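Local coordinates for tRNA (adenine(58)-N(1))-methyltransferase catalytic subunit TRM61 C-terminal domain-containing protein (Thermoplasma acidophilum, PDB 1YB2) that probably transfers methyl groups from S-adenosyl-L-methionine to adenine in RNA, as relatives that modify adenine 58 of tRNA do, at residues I28-D33 / H230-V235; I74-S79 / F264-S269; Y127-L132 / I161-T166. All coordinates share one frame; numbering follows the deposited sequence.

Contact 1: I28-D33 / H230-V235; sequences ILVSED and HHLETV
Val30 and Leu232 make the apolar part of this contact: CG2 of Val30 lies 3.6 Å from CD2 of Leu232, the side chains slanting past each other. The CB of Leu232 is directed away from residues 28-33, yet its CD2 branch returns to them, and Ile266 adjoins both residues; branched aliphatic groups suit this buried spot. Two waters bridge polar atoms that do not bond directly. One donates to Ser31 O (2.7 Å) and to Leu232 O (2.8 Å), carbonyl oxygens that cannot bond to each other; the second donates to Glu32 OE1 and His231 O. Leu232 O also takes a weak, nearly straight CA-H...O contact from Glu32 CA (3.5 Å, 163° at H). Leu232 and Glu233 are both opposite Phe264 on strand 258-267, making a classic beta bulge where the N-terminal sheet meets the methyltransferase sheet. Glu32, extended and with CG anti to the backbone N (chi1 -152°), brings OE1 to the edge of the His231 ring, 3.2 Å from CD2, carboxylate and ring planes 72° apart. His230 turns its ring edge to Glu32 N, 3.7 Å from NE2. Ser31 OG, also bonded to Glu34, accepts from Asp33 N in an ST turn. Glu32 O is hydrogen-bonded to Arg241 of the second subunit.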
loop_
_atom_site.group_PDB
_atom_site.type_symbol
_atom_site.label_atom_id
_atom_site.label_comp_id
_atom_site.label_asym_id
_atom_site.label_seq_id
_atom_site.Cartn_x
_atom_site.Cartn_y
_atom_site.Cartn_z
ATOM N N ILE A 28 -5.283 20.628 2.878
ATOM C CA ILE A 28 -5.061 20.346 1.461
ATOM C C ILE A 28 -6.278 20.765 0.618
ATOM O O ILE A 28 -7.432 20.583 1.022
ATOM C CB ILE A 28 -4.744 18.824 1.235
ATOM C CG1 ILE A 28 -3.579 18.346 2.118
ATOM C CG2 ILE A 28 -4.462 18.495 -0.241
ATOM C CD1 ILE A 28 -2.307 19.200 2.049
ATOM N N LEU A 29 -6.013 21.333 -0.550
ATOM C CA LEU A 29 -7.059 21.569 -1.544
ATOM C C LEU A 29 -6.846 20.604 -2.720
ATOM O O LEU A 29 -5.805 20.647 -3.387
ATOM C CB LEU A 29 -7.028 23.015 -2.018
ATOM C CG LEU A 29 -7.254 24.082 -0.944
ATOM C CD1 LEU A 29 -7.131 25.451 -1.540
ATOM C CD2 LEU A 29 -8.618 23.922 -0.275
ATOM N N VAL A 30 -7.807 19.723 -2.952
ATOM C CA VAL A 30 -7.648 18.690 -3.977
ATOM C C VAL A 30 -8.579 18.929 -5.155
ATOM O O VAL A 30 -9.558 19.672 -5.042
ATOM C CB VAL A 30 -7.872 17.252 -3.412
ATOM C CG1 VAL A 30 -7.001 17.006 -2.207
ATOM C CG2 VAL A 30 -9.347 16.993 -3.053
ATOM N N SER A 31 -8.276 18.289 -6.287
ATOM C CA SER A 31 -9.132 18.348 -7.462
ATOM C C SER A 31 -8.701 17.281 -8.461
ATOM O O SER A 31 -7.759 16.527 -8.200
ATOM C CB SER A 31 -9.097 19.737 -8.107
ATOM O OG SER A 31 -7.939 19.890 -8.908
ATOM N N GLU A 32 -9.402 17.222 -9.590
ATOM C CA GLU A 32 -9.056 16.309 -10.675
ATOM C C GLU A 32 -7.770 16.754 -11.391
ATOM O O GLU A 32 -7.226 15.999 -12.191
ATOM C CB GLU A 32 -10.223 16.117 -11.672
ATOM C CG GLU A 32 -10.171 14.736 -12.354
ATOM C CD GLU A 32 -11.240 14.454 -13.433
ATOM O OE1 GLU A 32 -12.469 14.609 -13.160
ATOM O OE2 GLU A 32 -10.832 14.000 -14.546
ATOM N N ASP A 33 -7.265 17.952 -11.105
ATOM C CA ASP A 33 -5.912 18.295 -11.610
ATOM C C ASP A 33 -4.945 19.006 -10.653
ATOM O O ASP A 33 -3.999 18.380 -10.181
ATOM C CB ASP A 33 -5.936 18.960 -12.996
ATOM C CG ASP A 33 -6.701 20.250 -13.012
ATOM O OD1 ASP A 33 -7.816 20.272 -12.458
ATOM O OD2 ASP A 33 -6.189 21.246 -13.582
ATOM N N HIS A 230 -16.476 13.718 -5.668
ATOM C CA HIS A 230 -15.652 14.425 -6.644
ATOM C C HIS A 230 -14.526 13.489 -7.099
ATOM O O HIS A 230 -13.759 13.016 -6.274
ATOM C CB HIS A 230 -15.089 15.694 -6.006
ATOM C CG HIS A 230 -14.343 16.561 -6.961
ATOM N ND1 HIS A 230 -14.968 17.514 -7.737
ATOM C CD2 HIS A 230 -13.032 16.596 -7.293
ATOM C CE1 HIS A 230 -14.066 18.108 -8.499
ATOM N NE2 HIS A 230 -12.884 17.570 -8.248
ATOM N N HIS A 231 -14.461 13.210 -8.404
ATOM C CA HIS A 231 -13.405 12.377 -9.004
ATOM C C HIS A 231 -12.027 13.011 -8.818
ATOM O O HIS A 231 -11.842 14.197 -9.111
ATOM C CB HIS A 231 -13.706 12.146 -10.491
ATOM C CG HIS A 231 -12.672 11.345 -11.226
ATOM N ND1 HIS A 231 -12.223 10.113 -10.794
ATOM C CD2 HIS A 231 -12.059 11.569 -12.415
ATOM C CE1 HIS A 231 -11.353 9.632 -11.665
ATOM N NE2 HIS A 231 -11.232 10.500 -12.656
ATOM N N LEU A 232 -11.083 12.222 -8.312
ATOM C CA LEU A 232 -9.714 12.677 -8.080
ATOM C C LEU A 232 -8.867 12.185 -9.235
ATOM O O LEU A 232 -8.280 12.977 -9.956
ATOM C CB LEU A 232 -9.166 12.142 -6.749
ATOM C CG LEU A 232 -9.800 12.686 -5.453
ATOM C CD1 LEU A 232 -9.218 11.997 -4.211
ATOM C CD2 LEU A 232 -9.617 14.181 -5.346
ATOM N N GLU A 233 -8.824 10.868 -9.407
ATOM C CA GLU A 233 -8.096 10.274 -10.500
ATOM C C GLU A 233 -8.445 8.812 -10.653
ATOM O O GLU A 233 -8.930 8.162 -9.705
ATOM C CB GLU A 233 -6.584 10.452 -10.320
ATOM C CG GLU A 233 -5.917 9.580 -9.304
ATOM C CD GLU A 233 -4.392 9.619 -9.430
ATOM O OE1 GLU A 233 -3.869 10.214 -10.407
ATOM O OE2 GLU A 233 -3.717 9.038 -8.552
ATOM N N THR A 234 -8.200 8.318 -11.855
ATOM C CA THR A 234 -8.360 6.914 -12.196
ATOM C C THR A 234 -7.075 6.500 -12.880
ATOM O O THR A 234 -6.570 7.213 -13.787
ATOM C CB THR A 234 -9.541 6.675 -13.156
ATOM O OG1 THR A 234 -10.762 6.989 -12.501
ATOM C CG2 THR A 234 -9.605 5.225 -13.598
ATOM N N VAL A 235 -6.546 5.365 -12.436
ATOM C CA VAL A 235 -5.346 4.787 -13.008
ATOM C C VAL A 235 -5.598 3.393 -13.575
ATOM O O VAL A 235 -6.413 2.627 -13.045
ATOM C CB VAL A 235 -4.188 4.723 -11.985
ATOM C CG1 VAL A 235 -3.813 6.156 -11.511
ATOM C CG2 VAL A 235 -4.518 3.812 -10.802
HETATM O O HOH W 1 -6.220 14.438 -8.759
HETATM O O HOH W 2 -13.451 15.845 -11.001
#

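Contact 2: I74-S79 / F264-S269; sequences IVSDFS and FAIKKS
The CB of Ile74 is directed toward residues 264-269, and Ile266 is its main partner, with CG2 4.2 Å from that CB. At the first fork the CG2 methyl of Ile74, anti to the backbone N, meets the tip of Ile266, 3.9 Å from CD1. The other branch starts at CG1, 4.1 Å from Ile266 CG2, and ends in CD1, which rests on Lys268, 3.8 Å from CD. The two isoleucines lie alongside with their chains running oppositely, whereas Lys268 is met nearly at right angles. Its CG and CD pack on Ile74 while its end leads away, so a long aliphatic chain with a charged end fits. Strands 71-76 and 258-267 belong to different sheets, the N-terminal one and that of the methyltransferase domain; their short segments run at 88° with axes 8.7 Å apart, and chiefly side chains make the meeting. Beta-branched isoleucines fit such a crossing, each offering methyls on two branches. Ile266 carries CG1 anti to the backbone N (chi1 -174°), which takes CD1 on to Ser76, 3.9 Å from CB. Ser76, being small, lets that methyl lie against it while its OG donates to Asp77 O (2.8 Å). Val30 and His230 also pack against both isoleucines.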
loop_
_atom_site.group_PDB
_atom_site.type_symbol
_atom_site.label_atom_id
_atom_site.label_comp_id
_atom_site.label_asym_id
_atom_site.label_seq_id
_atom_site.Cartn_x
_atom_site.Cartn_y
_atom_site.Cartn_z
ATOM N N ILE A 74 -11.704 20.802 -3.564
ATOM C CA ILE A 74 -12.335 20.211 -2.376
ATOM C C ILE A 74 -11.349 20.292 -1.197
ATOM O O ILE A 74 -10.159 19.947 -1.336
ATOM C CB ILE A 74 -12.804 18.746 -2.615
ATOM C CG1 ILE A 74 -13.672 18.623 -3.895
ATOM C CG2 ILE A 74 -13.548 18.182 -1.395
ATOM C CD1 ILE A 74 -14.878 19.618 -3.965
ATOM N N VAL A 75 -11.835 20.783 -0.058
ATOM C CA VAL A 75 -11.042 20.798 1.172
ATOM C C VAL A 75 -10.863 19.386 1.728
ATOM O O VAL A 75 -11.820 18.621 1.889
ATOM C CB VAL A 75 -11.653 21.751 2.247
ATOM C CG1 VAL A 75 -10.786 21.769 3.504
ATOM C CG2 VAL A 75 -11.783 23.156 1.702
ATOM N N SER A 76 -9.618 19.039 2.013
ATOM C CA SER A 76 -9.321 17.755 2.609
ATOM C C SER A 76 -8.323 17.881 3.784
ATOM O O SER A 76 -7.492 18.794 3.819
ATOM C CB SER A 76 -8.739 16.840 1.546
ATOM O OG SER A 76 -8.451 15.567 2.072
ATOM N N ASP A 77 -8.404 16.955 4.731
ATOM C CA ASP A 77 -7.286 16.749 5.668
ATOM C C ASP A 77 -6.127 16.127 4.889
ATOM O O ASP A 77 -6.327 15.469 3.872
ATOM C CB ASP A 77 -7.676 15.806 6.810
ATOM C CG ASP A 77 -8.685 16.421 7.781
ATOM O OD1 ASP A 77 -8.744 17.664 7.933
ATOM O OD2 ASP A 77 -9.435 15.642 8.403
ATOM N N PHE A 78 -4.905 16.318 5.376
ATOM C CA PHE A 78 -3.765 15.642 4.777
ATOM C C PHE A 78 -3.942 14.134 4.746
ATOM O O PHE A 78 -4.464 13.546 5.682
ATOM C CB PHE A 78 -2.451 15.959 5.500
ATOM C CG PHE A 78 -1.278 15.257 4.895
ATOM C CD1 PHE A 78 -0.738 15.705 3.689
ATOM C CD2 PHE A 78 -0.753 14.117 5.489
ATOM C CE1 PHE A 78 0.344 15.055 3.108
ATOM C CE2 PHE A 78 0.314 13.466 4.926
ATOM C CZ PHE A 78 0.863 13.931 3.720
ATOM N N SER A 79 -3.500 13.525 3.649
ATOM C CA SER A 79 -3.413 12.078 3.520
ATOM C C SER A 79 -2.188 11.828 2.652
ATOM O O SER A 79 -1.896 12.646 1.771
ATOM C CB SER A 79 -4.696 11.537 2.882
ATOM O OG SER A 79 -4.485 10.294 2.252
ATOM N N PHE A 264 -10.325 6.810 -7.671
ATOM C CA PHE A 264 -10.417 7.468 -6.365
ATOM C C PHE A 264 -11.349 8.672 -6.445
ATOM O O PHE A 264 -11.274 9.454 -7.391
ATOM C CB PHE A 264 -9.040 7.960 -5.905
ATOM C CG PHE A 264 -8.020 6.872 -5.774
ATOM C CD1 PHE A 264 -7.101 6.632 -6.800
ATOM C CD2 PHE A 264 -7.988 6.067 -4.630
ATOM C CE1 PHE A 264 -6.141 5.610 -6.689
ATOM C CE2 PHE A 264 -7.028 5.035 -4.502
ATOM C CZ PHE A 264 -6.107 4.814 -5.528
ATOM N N ALA A 265 -12.190 8.836 -5.431
ATOM C CA ALA A 265 -13.135 9.951 -5.363
ATOM C C ALA A 265 -13.227 10.449 -3.921
ATOM O O ALA A 265 -13.093 9.659 -2.968
ATOM C CB ALA A 265 -14.512 9.506 -5.876
ATOM N N ILE A 266 -13.431 11.751 -3.757
ATOM C CA ILE A 266 -13.640 12.344 -2.423
ATOM C C ILE A 266 -15.102 12.761 -2.197
ATOM O O ILE A 266 -15.712 13.375 -3.065
ATOM C CB ILE A 266 -12.642 13.536 -2.174
ATOM C CG1 ILE A 266 -12.729 14.090 -0.745
ATOM C CG2 ILE A 266 -12.774 14.647 -3.269
ATOM C CD1 ILE A 266 -11.538 14.989 -0.384
ATOM N N LYS A 267 -15.661 12.406 -1.030
ATOM C CA LYS A 267 -17.004 12.845 -0.622
ATOM C C LYS A 267 -17.046 14.351 -0.321
ATOM O O LYS A 267 -16.284 14.863 0.518
ATOM C CB LYS A 267 -17.472 12.058 0.622
ATOM C CG LYS A 267 -18.834 12.509 1.210
ATOM C CD LYS A 267 -20.004 12.080 0.323
ATOM C CE LYS A 267 -21.333 12.723 0.789
ATOM N NZ LYS A 267 -21.716 12.239 2.166
ATOM N N LYS A 268 -17.969 15.053 -0.976
ATOM C CA LYS A 268 -18.177 16.475 -0.699
ATOM C C LYS A 268 -19.124 16.658 0.470
ATOM O O LYS A 268 -20.027 15.850 0.654
ATOM C CB LYS A 268 -18.703 17.179 -1.944
ATOM C CG LYS A 268 -17.716 17.093 -3.101
ATOM C CD LYS A 268 -18.220 17.814 -4.364
ATOM C CE LYS A 268 -19.460 17.151 -4.906
ATOM N NZ LYS A 268 -19.868 17.777 -6.190
ATOM N N SER A 269 -18.929 17.720 1.256
ATOM C CA SER A 269 -19.859 18.036 2.332
ATOM C C SER A 269 -21.200 18.574 1.819
ATOM O O SER A 269 -22.201 18.536 2.535
ATOM C CB SER A 269 -19.236 19.067 3.295
ATOM O OG SER A 269 -19.044 20.312 2.633
#

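Contact 3: Y127-L132 / I161-T166; sequences YILYAL and IGNVRT
Leu129 and Val164 cross at about a right angle, and the CG2 methyl of Val164 comes up to both ends of the leucine fork: it lies 3.6 Å from Leu129 CD2 and 3.8 Å from Leu129 CD1. Val164 holds CG1 anti to its backbone N (chi1 -178°), and this rotation leaves CG2 as the branch that meets the helix. Leu129 CD1 also touches CG2 of Ile161, 4.0 Å away, where the two side chains pass at a slant; the longer CG1 branch of Ile161 leads away from the helix. The side chain of Asn163 runs counter to Leu129 alongside it and meets Leu132 at an angle, so its amide end lies beside leucine methyls. Leucines suit the buried side of the helix because their forked ends can touch several neighbours at once. Residues 161 to 164 form a type I beta turn closed by Val164 N bonding to Ile161 O (3.0 Å), with Gly162 at its exposed bend, and the turn thereby gathers Ile161, Asn163 and Val164 around Leu129. Leu138 of the adjoining strand and Tyr159 also pack on Leu129, while Met152 of helix 145-156 adjoins Val164. The arrangement, a helix set against the entry to the outermost parallel strand 164-167 of the sheet, belongs to the Rossmann-like fold of S-adenosyl-L-methionine-dependent methyltransferases.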
loop_
_atom_site.group_PDB
_atom_site.type_symbol
_atom_site.label_atom_id
_atom_site.label_comp_id
_atom_site.label_asym_id
_atom_site.label_seq_id
_atom_site.Cartn_x
_atom_site.Cartn_y
_atom_site.Cartn_z
ATOM N N TYR A 127 -4.958 -6.917 4.313
ATOM C CA TYR A 127 -4.197 -5.678 4.369
ATOM C C TYR A 127 -4.819 -4.611 5.274
ATOM O O TYR A 127 -4.095 -3.890 5.969
ATOM C CB TYR A 127 -4.002 -5.083 2.970
ATOM C CG TYR A 127 -2.953 -5.788 2.176
ATOM C CD1 TYR A 127 -3.316 -6.691 1.174
ATOM C CD2 TYR A 127 -1.588 -5.561 2.420
ATOM C CE1 TYR A 127 -2.349 -7.347 0.419
ATOM C CE2 TYR A 127 -0.602 -6.230 1.667
ATOM C CZ TYR A 127 -1.002 -7.115 0.675
ATOM O OH TYR A 127 -0.068 -7.780 -0.098
ATOM N N ILE A 128 -6.145 -4.494 5.238
ATOM C CA ILE A 128 -6.855 -3.511 6.063
ATOM C C ILE A 128 -6.638 -3.834 7.543
ATOM O O ILE A 128 -6.251 -2.957 8.330
ATOM C CB ILE A 128 -8.369 -3.465 5.712
ATOM C CG1 ILE A 128 -8.578 -2.878 4.297
ATOM C CG2 ILE A 128 -9.161 -2.671 6.754
ATOM C CD1 ILE A 128 -9.977 -3.162 3.709
ATOM N N LEU A 129 -6.862 -5.093 7.921
ATOM C CA LEU A 129 -6.713 -5.475 9.331
ATOM C C LEU A 129 -5.284 -5.328 9.844
ATOM O O LEU A 129 -5.071 -4.931 10.992
ATOM C CB LEU A 129 -7.222 -6.894 9.587
ATOM C CG LEU A 129 -8.728 -7.152 9.482
ATOM C CD1 LEU A 129 -9.053 -8.564 9.988
ATOM C CD2 LEU A 129 -9.557 -6.133 10.244
ATOM N N TYR A 130 -4.305 -5.640 8.994
ATOM C CA TYR A 130 -2.903 -5.476 9.370
ATOM C C TYR A 130 -2.594 -4.002 9.651
ATOM O O TYR A 130 -1.934 -3.678 10.636
ATOM C CB TYR A 130 -1.990 -6.027 8.270
ATOM C CG TYR A 130 -0.564 -6.342 8.709
ATOM C CD1 TYR A 130 -0.278 -7.470 9.474
ATOM C CD2 TYR A 130 0.500 -5.515 8.330
ATOM C CE1 TYR A 130 1.041 -7.768 9.852
ATOM C CE2 TYR A 130 1.817 -5.804 8.703
ATOM C CZ TYR A 130 2.076 -6.926 9.454
ATOM O OH TYR A 130 3.371 -7.201 9.821
ATOM N N ALA A 131 -3.087 -3.120 8.793
ATOM C CA ALA A 131 -2.878 -1.674 8.931
ATOM C C ALA A 131 -3.600 -1.076 10.146
ATOM O O ALA A 131 -3.044 -0.211 10.845
ATOM C CB ALA A 131 -3.285 -0.954 7.645
ATOM N N LEU A 132 -4.826 -1.542 10.402
ATOM C CA LEU A 132 -5.599 -1.098 11.553
ATOM C C LEU A 132 -4.937 -1.475 12.867
ATOM O O LEU A 132 -5.068 -0.746 13.844
ATOM C CB LEU A 132 -7.029 -1.649 11.519
ATOM C CG LEU A 132 -7.975 -1.057 10.473
ATOM C CD1 LEU A 132 -9.328 -1.800 10.573
ATOM C CD2 LEU A 132 -8.162 0.479 10.626
ATOM N N ILE A 161 -10.487 -11.267 14.556
ATOM C CA ILE A 161 -11.469 -10.545 13.743
ATOM C C ILE A 161 -12.567 -9.900 14.602
ATOM O O ILE A 161 -13.686 -9.634 14.136
ATOM C CB ILE A 161 -12.034 -11.417 12.590
ATOM C CG1 ILE A 161 -12.638 -12.713 13.128
ATOM C CG2 ILE A 161 -10.929 -11.706 11.544
ATOM C CD1 ILE A 161 -13.451 -13.448 12.103
ATOM N N GLY A 162 -12.211 -9.626 15.856
ATOM C CA GLY A 162 -13.114 -9.008 16.813
ATOM C C GLY A 162 -13.538 -7.601 16.433
ATOM O O GLY A 162 -14.573 -7.136 16.891
ATOM N N ASN A 163 -12.736 -6.925 15.605
ATOM C CA ASN A 163 -13.084 -5.603 15.064
ATOM C C ASN A 163 -13.655 -5.638 13.648
ATOM O O ASN A 163 -13.647 -4.627 12.936
ATOM C CB ASN A 163 -11.901 -4.616 15.180
ATOM C CG ASN A 163 -10.687 -4.989 14.279
ATOM O OD1 ASN A 163 -9.917 -4.114 13.886
ATOM N ND2 ASN A 163 -10.522 -6.267 13.972
ATOM N N VAL A 164 -14.152 -6.804 13.242
ATOM C CA VAL A 164 -14.800 -6.956 11.937
ATOM C C VAL A 164 -16.296 -7.224 12.093
ATOM O O VAL A 164 -16.713 -8.035 12.916
ATOM C CB VAL A 164 -14.142 -8.071 11.073
ATOM C CG1 VAL A 164 -14.805 -8.158 9.709
ATOM C CG2 VAL A 164 -12.639 -7.812 10.901
ATOM N N ARG A 165 -17.092 -6.518 11.288
ATOM C CA ARG A 165 -18.532 -6.742 11.199
ATOM C C ARG A 165 -18.891 -7.089 9.757
ATOM O O ARG A 165 -18.265 -6.584 8.819
ATOM C CB ARG A 165 -19.294 -5.507 11.694
ATOM C CG ARG A 165 -19.229 -5.370 13.223
ATOM C CD ARG A 165 -20.050 -4.178 13.744
ATOM N NE ARG A 165 -21.502 -4.369 13.601
ATOM C CZ ARG A 165 -22.268 -5.104 14.409
ATOM N NH1 ARG A 165 -21.753 -5.740 15.451
ATOM N NH2 ARG A 165 -23.569 -5.207 14.170
ATOM N N THR A 166 -19.854 -7.985 9.576
ATOM C CA THR A 166 -20.247 -8.387 8.229
ATOM C C THR A 166 -21.739 -8.219 7.992
ATOM O O THR A 166 -22.563 -8.409 8.899
ATOM C CB THR A 166 -19.889 -9.863 7.905
ATOM O OG1 THR A 166 -20.658 -10.724 8.741
ATOM C CG2 THR A 166 -18.388 -10.142 8.080
#

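Overall arrangement
Contacts 1 and 2 lie side by side, their centres 8 Å apart, and both join the N-terminal sheet, through neighbouring strands 28-30 and 71-76, to the methyltransferase sheet, through neighbouring strands 229-242 and 258-267. They touch through probable hydrogen bonds from His230 N to Ile266 O and from Phe264 N to Glu233 O. Their segments alternate, so the two connections overlap along the chain. Contact 3 is nested inside the loops closed by both; its nearest atoms are about 16 Å from contact 1 and about 12 Å from contact 2. It sits at strand 164-167, one edge of the methyltransferase sheet. Contact 1 includes part of the opposite edge strand, 229-242, which the second subunit continues as an antiparallel ladder.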